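Side-chain contacts in endo-alpha-mannosidase (Bacteroides thetaiotaomicron, PDB 4ACY), which hydrolyses internal alpha-mannosidic linkages, probably in N-glycans, as an endo-acting glycoside hydrolase of family 99 with a TIM-barrel fold: residues A250-G253 with T259-N262; A261-M266 with P279-G284. All coordinates share one frame; numbering follows the deposited sequence.

Contact 1 (A250-G253 with T259-N262); sequences AATG and TPAN
A chi1 of 50° tucks the Thr-252 hydroxyl between its backbone N and carbonyl carbon and leaves the methyl CG2 beside the N, facing the ring of Pro-260. At Thr-259 a chi1 of -57° does something different: here OG1 lies anti to the carbonyl carbon, and it comes up against the backbone of Gly-253. The contact therefore has two halves, one greasy and one at the main chain, with no hydrogen bond across either. In the greasy half the two side chains meet at about a right angle. Thr-252 CG2 touches both the CD of Pro-260, at 3.7 Å, and the neighbouring CG, while Thr-252 CB also comes close to CD. In the other half Gly-253 CA is 3.3 Å from Thr-259 OG1, which is already engaged by the carbonyl of Thr-255, so the hydroxyl closes a bond within the intervening chain as it leans on the glycine. Gly-253 takes a positive phi here. Just after Thr-259 the chain turns: its O accepts Asn-262 N at 2.9 Å, closing a beta-turn through Pro-260 and Ala-261. The flank is held by helix 305-316: Tyr-306 OH bonds to both Ala-250 O and Thr-252 N, while Met-310 packs on Thr-252 and Ala-313 on Pro-260. All of this folds a long beta-alpha loop back on itself at the protein surface, between strand 244-246 and helix 263-272, on the C-terminal side of the strands of a TIM barrel.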
loop_
_atom_site.group_PDB
_atom_site.type_symbol
_atom_site.label_atom_id
_atom_site.label_comp_id
_atom_site.label_asym_id
_atom_site.label_seq_id
_atom_site.Cartn_x
_atom_site.Cartn_y
_atom_site.Cartn_z
ATOM N N ALA A 250 -9.123 -1.455 1.162
ATOM C CA ALA A 250 -9.494 -0.755 2.392
ATOM C C ALA A 250 -10.991 -0.783 2.632
ATOM O O ALA A 250 -11.442 -0.470 3.735
ATOM C CB ALA A 250 -9.023 0.667 2.348
ATOM N N ALA A 251 -11.761 -1.105 1.588
ATOM C CA ALA A 251 -13.225 -1.093 1.699
ATOM C C ALA A 251 -13.716 -2.442 2.213
ATOM O O ALA A 251 -13.534 -3.474 1.552
ATOM C CB ALA A 251 -13.856 -0.768 0.379
ATOM N N THR A 252 -14.313 -2.427 3.408
ATOM C CA THR A 252 -14.778 -3.660 4.040
ATOM C C THR A 252 -15.753 -4.362 3.100
ATOM O O THR A 252 -16.664 -3.730 2.556
ATOM C CB THR A 252 -15.443 -3.406 5.411
ATOM O OG1 THR A 252 -16.419 -2.371 5.276
ATOM C CG2 THR A 252 -14.411 -2.978 6.429
ATOM N N GLY A 253 -15.514 -5.654 2.877
ATOM C CA GLY A 253 -16.410 -6.489 2.077
ATOM C C GLY A 253 -16.207 -6.405 0.581
ATOM O O GLY A 253 -16.866 -7.123 -0.164
ATOM N N THR A 259 -12.902 -8.571 4.283
ATOM C CA THR A 259 -14.023 -8.574 5.203
ATOM C C THR A 259 -13.461 -8.930 6.591
ATOM O O THR A 259 -13.059 -10.076 6.805
ATOM C CB THR A 259 -15.050 -9.633 4.772
ATOM O OG1 THR A 259 -15.470 -9.387 3.415
ATOM C CG2 THR A 259 -16.233 -9.624 5.695
ATOM N N PRO A 260 -13.401 -7.948 7.518
ATOM C CA PRO A 260 -12.706 -8.180 8.800
ATOM C C PRO A 260 -13.232 -9.340 9.647
ATOM O O PRO A 260 -12.468 -9.932 10.418
ATOM C CB PRO A 260 -12.864 -6.847 9.531
ATOM C CG PRO A 260 -12.855 -5.836 8.405
ATOM C CD PRO A 260 -13.640 -6.506 7.285
ATOM N N ALA A 261 -14.510 -9.672 9.488
ATOM C CA ALA A 261 -15.097 -10.821 10.186
ATOM C C ALA A 261 -14.351 -12.117 9.905
ATOM O O ALA A 261 -14.416 -13.052 10.708
ATOM C CB ALA A 261 -16.570 -10.977 9.814
ATOM N N ASN A 262 -13.645 -12.178 8.773
ATOM C CA ASN A 262 -12.918 -13.384 8.383
ATOM C C ASN A 262 -11.465 -13.411 8.851
ATOM O O ASN A 262 -10.778 -14.410 8.663
ATOM C CB ASN A 262 -12.965 -13.587 6.867
ATOM C CG ASN A 262 -14.382 -13.774 6.359
ATOM O OD1 ASN A 262 -15.181 -14.454 6.999
ATOM N ND2 ASN A 262 -14.709 -13.152 5.221
#

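Contact 2 (A261-M266 with P279-G284); sequences ANWKSM and PSVGPG
The N-terminal part of helix 263-272 and the end of strand 276-281 keep their backbones well apart, Trp-263 CA and Pro-279 CA being nearest at 7.4 Å, and the indole of Trp-263 bridges the gap. These are the helix and second strand of a beta-alpha-beta unit that opens with strand 244-246, a crossover within the (beta/alpha)8 barrel. Every contact across the pair runs through Trp-263. Its chi2 of -9° leaves CD1 nearly eclipsed with CA, which turns CD2 and the six-membered ring away from the helix, to lie along the strand. Pro-279 presses on one face: its CB sits 3.9 Å from the centroid of that ring and only 5° off the normal, a well-centred CH-pi contact. Further along, the ring reaches Ser-280 through the backbone, with Trp-263 CH2 3.5 Å from the carbonyl O, while the Ser-280 side chain turns away from the helix and its OG hydrogen-bonds to Ser-323 OG on the next strand. The indole is fixed in rotation too, since NE1 hydrogen-bonds to Ala-257 O and the ring makes an edge-to-face contact with Phe-277. Helix 305-316 closes this buried layer, Met-310 and Ala-314 touching both Trp-263 and Val-281. Where helix 263-272 gets under way, the N of Met-266, a selenomethionine, bonds to Asn-262 O at 3.0 Å. At the far end of the indole, the Val-281 methyl CG2, placed beside its backbone N, lies 4.1 Å from Trp-263 CH2 and the same distance from Trp-263 CZ3.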
loop_
_atom_site.group_PDB
_atom_site.type_symbol
_atom_site.label_atom_id
_atom_site.label_comp_id
_atom_site.label_asym_id
_atom_site.label_seq_id
_atom_site.Cartn_x
_atom_site.Cartn_y
_atom_site.Cartn_z
ATOM N N ALA A 261 -14.510 -9.672 9.488
ATOM C CA ALA A 261 -15.097 -10.821 10.186
ATOM C C ALA A 261 -14.351 -12.117 9.905
ATOM O O ALA A 261 -14.416 -13.052 10.708
ATOM C CB ALA A 261 -16.570 -10.977 9.814
ATOM N N ASN A 262 -13.645 -12.178 8.773
ATOM C CA ASN A 262 -12.918 -13.384 8.383
ATOM C C ASN A 262 -11.465 -13.411 8.851
ATOM O O ASN A 262 -10.778 -14.410 8.663
ATOM C CB ASN A 262 -12.965 -13.587 6.867
ATOM C CG ASN A 262 -14.382 -13.774 6.359
ATOM O OD1 ASN A 262 -15.181 -14.454 6.999
ATOM N ND2 ASN A 262 -14.709 -13.152 5.221
ATOM N N TRP A 263 -11.011 -12.319 9.454
ATOM C CA TRP A 263 -9.599 -12.181 9.812
ATOM C C TRP A 263 -9.088 -13.153 10.886
ATOM O O TRP A 263 -7.994 -13.697 10.748
ATOM C CB TRP A 263 -9.258 -10.730 10.138
ATOM C CG TRP A 263 -9.270 -9.845 8.906
ATOM C CD1 TRP A 263 -9.371 -10.248 7.609
ATOM C CD2 TRP A 263 -9.123 -8.422 8.875
ATOM N NE1 TRP A 263 -9.321 -9.160 6.765
ATOM C CE2 TRP A 263 -9.158 -8.025 7.516
ATOM C CE3 TRP A 263 -8.963 -7.442 9.860
ATOM C CZ2 TRP A 263 -9.045 -6.674 7.114
ATOM C CZ3 TRP A 263 -8.861 -6.093 9.463
ATOM C CH2 TRP A 263 -8.887 -5.734 8.100
ATOM N N LYS A 264 -9.862 -13.383 11.943
ATOM C CA LYS A 264 -9.472 -14.401 12.937
ATOM C C LYS A 264 -9.250 -15.786 12.308
ATOM O O LYS A 264 -8.234 -16.446 12.564
ATOM C CB LYS A 264 -10.484 -14.471 14.087
ATOM C CG LYS A 264 -10.375 -13.304 15.038
ATOM C CD LYS A 264 -11.278 -13.496 16.258
ATOM C CE LYS A 264 -11.117 -12.339 17.231
ATOM N NZ LYS A 264 -11.898 -12.545 18.483
ATOM N N SER A 265 -10.189 -16.207 11.469
ATOM C CA SER A 265 -10.091 -17.492 10.765
ATOM C C SER A 265 -8.885 -17.550 9.805
ATOM O O SER A 265 -8.209 -18.569 9.694
ATOM C CB SER A 265 -11.419 -17.792 10.060
ATOM O OG SER A 265 -11.328 -18.935 9.227
HETATM N N MSE A 266 -8.605 -16.449 9.118
HETATM C CA MSE A 266 -7.473 -16.418 8.199
HETATM C C MSE A 266 -6.147 -16.503 8.951
HETATM O O MSE A 266 -5.213 -17.191 8.509
HETATM C CB MSE A 266 -7.552 -15.189 7.291
HETATM C CG MSE A 266 -8.662 -15.324 6.261
HETATM SE SE MSE A 266 -9.208 -13.630 5.469
HETATM C CE MSE A 266 -7.586 -13.269 4.478
ATOM N N PRO A 279 -3.116 -8.488 7.444
ATOM C CA PRO A 279 -4.348 -7.793 7.067
ATOM C C PRO A 279 -4.020 -6.370 6.635
ATOM O O PRO A 279 -3.004 -5.805 7.075
ATOM C CB PRO A 279 -5.161 -7.765 8.362
ATOM C CG PRO A 279 -4.130 -7.937 9.470
ATOM C CD PRO A 279 -3.079 -8.834 8.875
ATOM N N SER A 280 -4.864 -5.813 5.770
ATOM C CA SER A 280 -4.747 -4.417 5.385
ATOM C C SER A 280 -5.916 -3.610 5.924
ATOM O O SER A 280 -7.080 -3.972 5.725
ATOM C CB SER A 280 -4.650 -4.267 3.862
ATOM O OG SER A 280 -3.577 -5.038 3.336
ATOM N N VAL A 281 -5.573 -2.541 6.639
ATOM C CA VAL A 281 -6.549 -1.648 7.272
ATOM C C VAL A 281 -6.524 -0.282 6.625
ATOM O O VAL A 281 -5.450 0.248 6.319
ATOM C CB VAL A 281 -6.229 -1.489 8.792
ATOM C CG1 VAL A 281 -7.176 -0.493 9.473
ATOM C CG2 VAL A 281 -6.283 -2.859 9.471
ATOM N N GLY A 282 -7.708 0.299 6.428
ATOM C CA GLY A 282 -7.818 1.646 5.890
ATOM C C GLY A 282 -8.849 2.506 6.614
ATOM O O GLY A 282 -9.716 1.975 7.313
ATOM N N PRO A 283 -8.781 3.833 6.419
ATOM C CA PRO A 283 -9.641 4.768 7.177
ATOM C C PRO A 283 -10.989 5.048 6.511
ATOM O O PRO A 283 -11.859 5.706 7.106
ATOM C CB PRO A 283 -8.790 6.041 7.240
ATOM C CG PRO A 283 -7.994 6.012 5.996
ATOM C CD PRO A 283 -7.682 4.539 5.737
ATOM N N GLY A 284 -11.146 4.549 5.282
ATOM C CA GLY A 284 -12.350 4.755 4.486
ATOM C C GLY A 284 -12.053 4.382 3.046
ATOM O O GLY A 284 -10.984 3.836 2.741
#

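Overall arrangement
Contacts 1 and 2 overlap along the chain, sharing Ala-261 and Asn-262, and their centres lie about 5 Å apart. The indole of Trp-263 ties them together: Pro-260 lies across the face opposite Pro-279, with Pro-260 CB 4.0 Å from Trp-263 CE3 and Pro-260 CG 4.0 Å from Trp-263 CH2, so the ring is held between two prolines. They meet again at the other end, where Ala-250 CB is 3.7 Å from Gly-284 O and 3.9 Å from Gly-282 CA. Met-310 touches side chains of both contacts. Both lie toward the C-terminal ends of the barrel strands, the side where TIM-barrel enzymes keep their active sites.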